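Local coordinates for protein inactive glucansucrase (Lactobacillus reuteri, PDB 5JBD) that is a catalytically inactive member of the glucansucrase group, a large calcium-containing protein of glycoside hydrolase family 70 built around a TIM-type barrel, at residues Phe100-Leu112 / Met132-Ile144. Residues are numbered along the deposited sequence; the frame is centred on the assembly and turned at random.
Sequences FVNNGYENANYGL and MAQNLRYVIEQSI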
# COMPACT_ATOMS: atom_id res chain seq x y z
N PHE A 100 -13.62 -32.49 22.39
CA PHE A 100 -14.72 -32.11 23.28
C PHE A 100 -14.69 -32.80 24.63
O PHE A 100 -14.82 -32.14 25.67
CB PHE A 100 -16.08 -32.23 22.58
CG PHE A 100 -16.48 -30.96 21.88
CD1 PHE A 100 -15.73 -30.49 20.83
CD2 PHE A 100 -17.55 -30.21 22.33
CE1 PHE A 100 -16.06 -29.30 20.20
CE2 PHE A 100 -17.89 -29.02 21.71
CZ PHE A 100 -17.14 -28.56 20.64
N VAL A 101 -14.45 -34.11 24.65
CA VAL A 101 -14.38 -34.84 25.92
C VAL A 101 -13.23 -34.28 26.81
O VAL A 101 -13.39 -34.23 28.03
CB VAL A 101 -14.29 -36.38 25.69
CG1 VAL A 101 -13.97 -37.12 26.98
CG2 VAL A 101 -15.59 -36.90 25.11
N ASN A 102 -12.14 -33.82 26.19
CA ASN A 102 -11.02 -33.20 26.91
C ASN A 102 -11.15 -31.70 27.23
O ASN A 102 -10.27 -31.14 27.89
CB ASN A 102 -9.69 -33.47 26.18
CG ASN A 102 -9.09 -34.82 26.53
OD1 ASN A 102 -8.45 -34.97 27.58
ND2 ASN A 102 -9.30 -35.81 25.67
N ASN A 103 -12.23 -31.05 26.79
CA ASN A 103 -12.43 -29.61 27.00
C ASN A 103 -13.84 -29.27 27.51
O ASN A 103 -14.53 -28.39 26.99
CB ASN A 103 -12.09 -28.85 25.72
CG ASN A 103 -10.60 -28.80 25.45
OD1 ASN A 103 -9.90 -27.99 26.03
ND2 ASN A 103 -10.11 -29.70 24.59
N GLY A 104 -14.25 -29.98 28.56
CA GLY A 104 -15.48 -29.68 29.29
C GLY A 104 -16.72 -30.51 28.99
O GLY A 104 -17.78 -30.22 29.54
N TYR A 105 -16.61 -31.56 28.18
CA TYR A 105 -17.79 -32.38 27.83
C TYR A 105 -17.58 -33.85 28.15
O TYR A 105 -17.85 -34.74 27.34
CB TYR A 105 -18.14 -32.18 26.35
CG TYR A 105 -18.38 -30.72 25.97
CD1 TYR A 105 -17.32 -29.88 25.64
CD2 TYR A 105 -19.67 -30.18 25.95
CE1 TYR A 105 -17.52 -28.56 25.29
CE2 TYR A 105 -19.88 -28.86 25.60
CZ TYR A 105 -18.81 -28.05 25.27
OH TYR A 105 -19.00 -26.73 24.91
N GLU A 106 -17.11 -34.10 29.37
CA GLU A 106 -16.92 -35.44 29.90
C GLU A 106 -18.20 -35.90 30.60
O GLU A 106 -18.83 -35.12 31.31
CB GLU A 106 -15.74 -35.42 30.89
CG GLU A 106 -14.98 -36.74 31.01
CD GLU A 106 -13.73 -36.67 31.88
OE1 GLU A 106 -13.38 -35.59 32.40
OE2 GLU A 106 -13.08 -37.73 32.05
N ASN A 107 -18.59 -37.16 30.39
CA ASN A 107 -19.66 -37.81 31.17
C ASN A 107 -19.53 -39.34 31.10
O ASN A 107 -19.81 -39.95 30.06
CB ASN A 107 -21.05 -37.36 30.69
CG ASN A 107 -22.16 -37.73 31.66
OD1 ASN A 107 -22.13 -38.79 32.28
ND2 ASN A 107 -23.16 -36.86 31.78
N ALA A 108 -19.11 -39.94 32.21
CA ALA A 108 -18.96 -41.41 32.32
C ALA A 108 -20.26 -42.19 32.11
O ALA A 108 -20.23 -43.32 31.64
CB ALA A 108 -18.35 -41.78 33.67
N ASN A 109 -21.40 -41.59 32.47
CA ASN A 109 -22.70 -42.22 32.27
C ASN A 109 -23.10 -42.38 30.80
O ASN A 109 -23.94 -43.22 30.48
CB ASN A 109 -23.79 -41.46 33.05
CG ASN A 109 -23.60 -41.54 34.55
OD1 ASN A 109 -23.48 -42.64 35.12
ND2 ASN A 109 -23.62 -40.40 35.21
N TYR A 110 -22.48 -41.58 29.90
CA TYR A 110 -22.70 -41.69 28.45
C TYR A 110 -21.48 -42.26 27.69
O TYR A 110 -21.36 -42.07 26.48
CB TYR A 110 -23.14 -40.32 27.89
CG TYR A 110 -24.52 -39.94 28.38
CD1 TYR A 110 -24.70 -39.35 29.62
CD2 TYR A 110 -25.65 -40.24 27.62
CE1 TYR A 110 -25.96 -39.05 30.10
CE2 TYR A 110 -26.92 -39.95 28.09
CZ TYR A 110 -27.08 -39.35 29.33
OH TYR A 110 -28.34 -39.06 29.79
N GLY A 111 -20.61 -42.97 28.40
CA GLY A 111 -19.45 -43.66 27.80
C GLY A 111 -18.34 -42.76 27.29
O GLY A 111 -17.57 -43.17 26.42
N LEU A 112 -18.25 -41.54 27.84
CA LEU A 112 -17.34 -40.50 27.34
C LEU A 112 -16.47 -39.97 28.46
O LEU A 112 -16.82 -39.00 29.13
CB LEU A 112 -18.15 -39.37 26.70
CG LEU A 112 -18.93 -39.74 25.45
CD1 LEU A 112 -19.96 -38.67 25.10
CD2 LEU A 112 -18.00 -40.02 24.27
N MET A 132 -20.65 -42.86 19.87
CA MET A 132 -19.97 -41.86 20.70
C MET A 132 -20.39 -40.43 20.31
O MET A 132 -20.63 -39.60 21.19
CB MET A 132 -18.45 -42.00 20.61
CG MET A 132 -17.92 -43.26 21.27
SD MET A 132 -16.13 -43.40 21.09
CE MET A 132 -15.68 -44.43 22.48
N ALA A 133 -20.49 -40.15 19.01
CA ALA A 133 -20.93 -38.84 18.54
C ALA A 133 -22.37 -38.50 18.97
O ALA A 133 -22.64 -37.37 19.35
CB ALA A 133 -20.79 -38.73 17.02
N GLN A 134 -23.27 -39.48 18.91
CA GLN A 134 -24.65 -39.27 19.35
C GLN A 134 -24.71 -38.99 20.86
O GLN A 134 -25.41 -38.08 21.32
CB GLN A 134 -25.54 -40.48 19.00
CG GLN A 134 -27.02 -40.32 19.38
CD GLN A 134 -27.64 -39.03 18.85
OE1 GLN A 134 -28.10 -38.95 17.71
NE2 GLN A 134 -27.68 -38.01 19.70
N ASN A 135 -23.97 -39.79 21.62
CA ASN A 135 -23.85 -39.61 23.06
C ASN A 135 -23.21 -38.27 23.43
O ASN A 135 -23.63 -37.63 24.39
CB ASN A 135 -23.10 -40.80 23.70
CG ASN A 135 -24.01 -42.02 23.86
OD1 ASN A 135 -25.20 -41.90 24.10
ND2 ASN A 135 -23.43 -43.20 23.76
N LEU A 136 -22.21 -37.84 22.65
CA LEU A 136 -21.61 -36.53 22.86
C LEU A 136 -22.61 -35.39 22.62
O LEU A 136 -22.62 -34.42 23.36
CB LEU A 136 -20.38 -36.34 21.98
CG LEU A 136 -19.64 -35.00 22.11
CD1 LEU A 136 -19.22 -34.68 23.54
CD2 LEU A 136 -18.45 -35.00 21.18
N ARG A 137 -23.46 -35.52 21.61
CA ARG A 137 -24.51 -34.52 21.39
C ARG A 137 -25.42 -34.36 22.62
O ARG A 137 -25.74 -33.23 23.00
CB ARG A 137 -25.31 -34.81 20.12
CG ARG A 137 -24.52 -34.55 18.85
CD ARG A 137 -25.43 -34.52 17.63
NE ARG A 137 -25.91 -35.85 17.24
CZ ARG A 137 -25.23 -36.71 16.47
NH1 ARG A 137 -24.04 -36.41 15.97
NH2 ARG A 137 -25.76 -37.89 16.18
N TYR A 138 -25.78 -35.47 23.27
CA TYR A 138 -26.57 -35.43 24.52
C TYR A 138 -25.81 -34.68 25.62
O TYR A 138 -26.37 -33.84 26.33
CB TYR A 138 -26.96 -36.85 25.00
CG TYR A 138 -27.73 -37.71 24.00
CD1 TYR A 138 -28.68 -37.14 23.12
CD2 TYR A 138 -27.54 -39.09 23.94
CE1 TYR A 138 -29.38 -37.92 22.21
CE2 TYR A 138 -28.24 -39.88 23.02
CZ TYR A 138 -29.15 -39.29 22.16
OH TYR A 138 -29.83 -40.04 21.24
N VAL A 139 -24.51 -34.95 25.73
CA VAL A 139 -23.64 -34.29 26.72
C VAL A 139 -23.47 -32.80 26.38
O VAL A 139 -23.51 -31.96 27.27
CB VAL A 139 -22.28 -35.02 26.87
CG1 VAL A 139 -21.32 -34.25 27.78
CG2 VAL A 139 -22.50 -36.44 27.41
N ILE A 140 -23.36 -32.48 25.10
CA ILE A 140 -23.33 -31.07 24.65
C ILE A 140 -24.65 -30.35 25.02
O ILE A 140 -24.61 -29.21 25.48
CB ILE A 140 -23.03 -30.96 23.14
CG1 ILE A 140 -21.56 -31.30 22.89
CG2 ILE A 140 -23.29 -29.54 22.61
CD1 ILE A 140 -21.19 -31.43 21.43
N GLU A 141 -25.79 -30.99 24.79
CA GLU A 141 -27.09 -30.39 25.13
C GLU A 141 -27.26 -30.19 26.64
O GLU A 141 -27.88 -29.22 27.08
CB GLU A 141 -28.25 -31.23 24.57
CG GLU A 141 -28.34 -31.26 23.04
CD GLU A 141 -28.63 -29.90 22.42
OE1 GLU A 141 -29.26 -29.04 23.07
OE2 GLU A 141 -28.24 -29.68 21.25
N GLN A 142 -26.70 -31.09 27.43
CA GLN A 142 -26.64 -30.88 28.88
C GLN A 142 -25.83 -29.63 29.22
O GLN A 142 -26.24 -28.84 30.08
CB GLN A 142 -26.05 -32.08 29.59
CG GLN A 142 -26.91 -33.31 29.56
CD GLN A 142 -26.06 -34.55 29.84
OE1 GLN A 142 -24.96 -34.46 30.41
NE2 GLN A 142 -26.54 -35.71 29.40
N SER A 143 -24.70 -29.45 28.53
CA SER A 143 -23.86 -28.27 28.73
C SER A 143 -24.55 -26.96 28.30
O SER A 143 -24.50 -25.97 29.02
CB SER A 143 -22.50 -28.45 28.03
OG SER A 143 -21.67 -27.32 28.21
N ILE A 144 -25.23 -26.98 27.16
CA ILE A 144 -26.03 -25.84 26.70
C ILE A 144 -27.09 -25.45 27.74
O ILE A 144 -27.27 -24.27 28.03
CB ILE A 144 -26.71 -26.13 25.33
CG1 ILE A 144 -25.66 -26.25 24.22
CG2 ILE A 144 -27.73 -25.04 24.96
CD1 ILE A 144 -26.17 -26.85 22.92
O HOH W 1 -21.48 -25.83 25.87
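Val139 meets the 100-112 segment with both methyls: CG1 packs against the backbone of Tyr105, 3.5 Å from its O, while CG2 touches both Asn107 CB, at 3.7 Å, and Tyr110 CB. That carbonyl oxygen of Tyr105 is buried by apolar groups and has no polar partner. Leu112 drives CD1 onto the helix backbone, 3.4 Å from Leu136 N, and Leu136 splays its methyls, CD1 to Tyr105 CB and CD2 to Phe100 CB. With chi1 at -56°, the Tyr105 ring swings toward the Ile140-Ser143 turn of the helix and crosses Ile140 at a slant, CD2 3.8 Å from Ile140 CG1, and its CE2 reaches Ser143; Phe100 CD2 sits over one face of the ring, toward the rim.

The polar links are few. Asn107 ND2 gives Gln142 OE1 a weak, bent hydrogen bond of 3.3 Å, the amide planes 68° apart, while Asn107 OD1 accepts from Asn109 N in an Asx turn. Gln142 NE2 approaches the Tyr110 ring obliquely and bonds Gln66 O. A water joins Tyr105 OH to Ser143 OG, and Tyr105 OH also hydrogen-bonds Asp156 OD2.

The contact thus lays the loop after helix 90-101 along helix 126-147, far from the chain centre, with helix 151-162 packing against Phe100 and Tyr105.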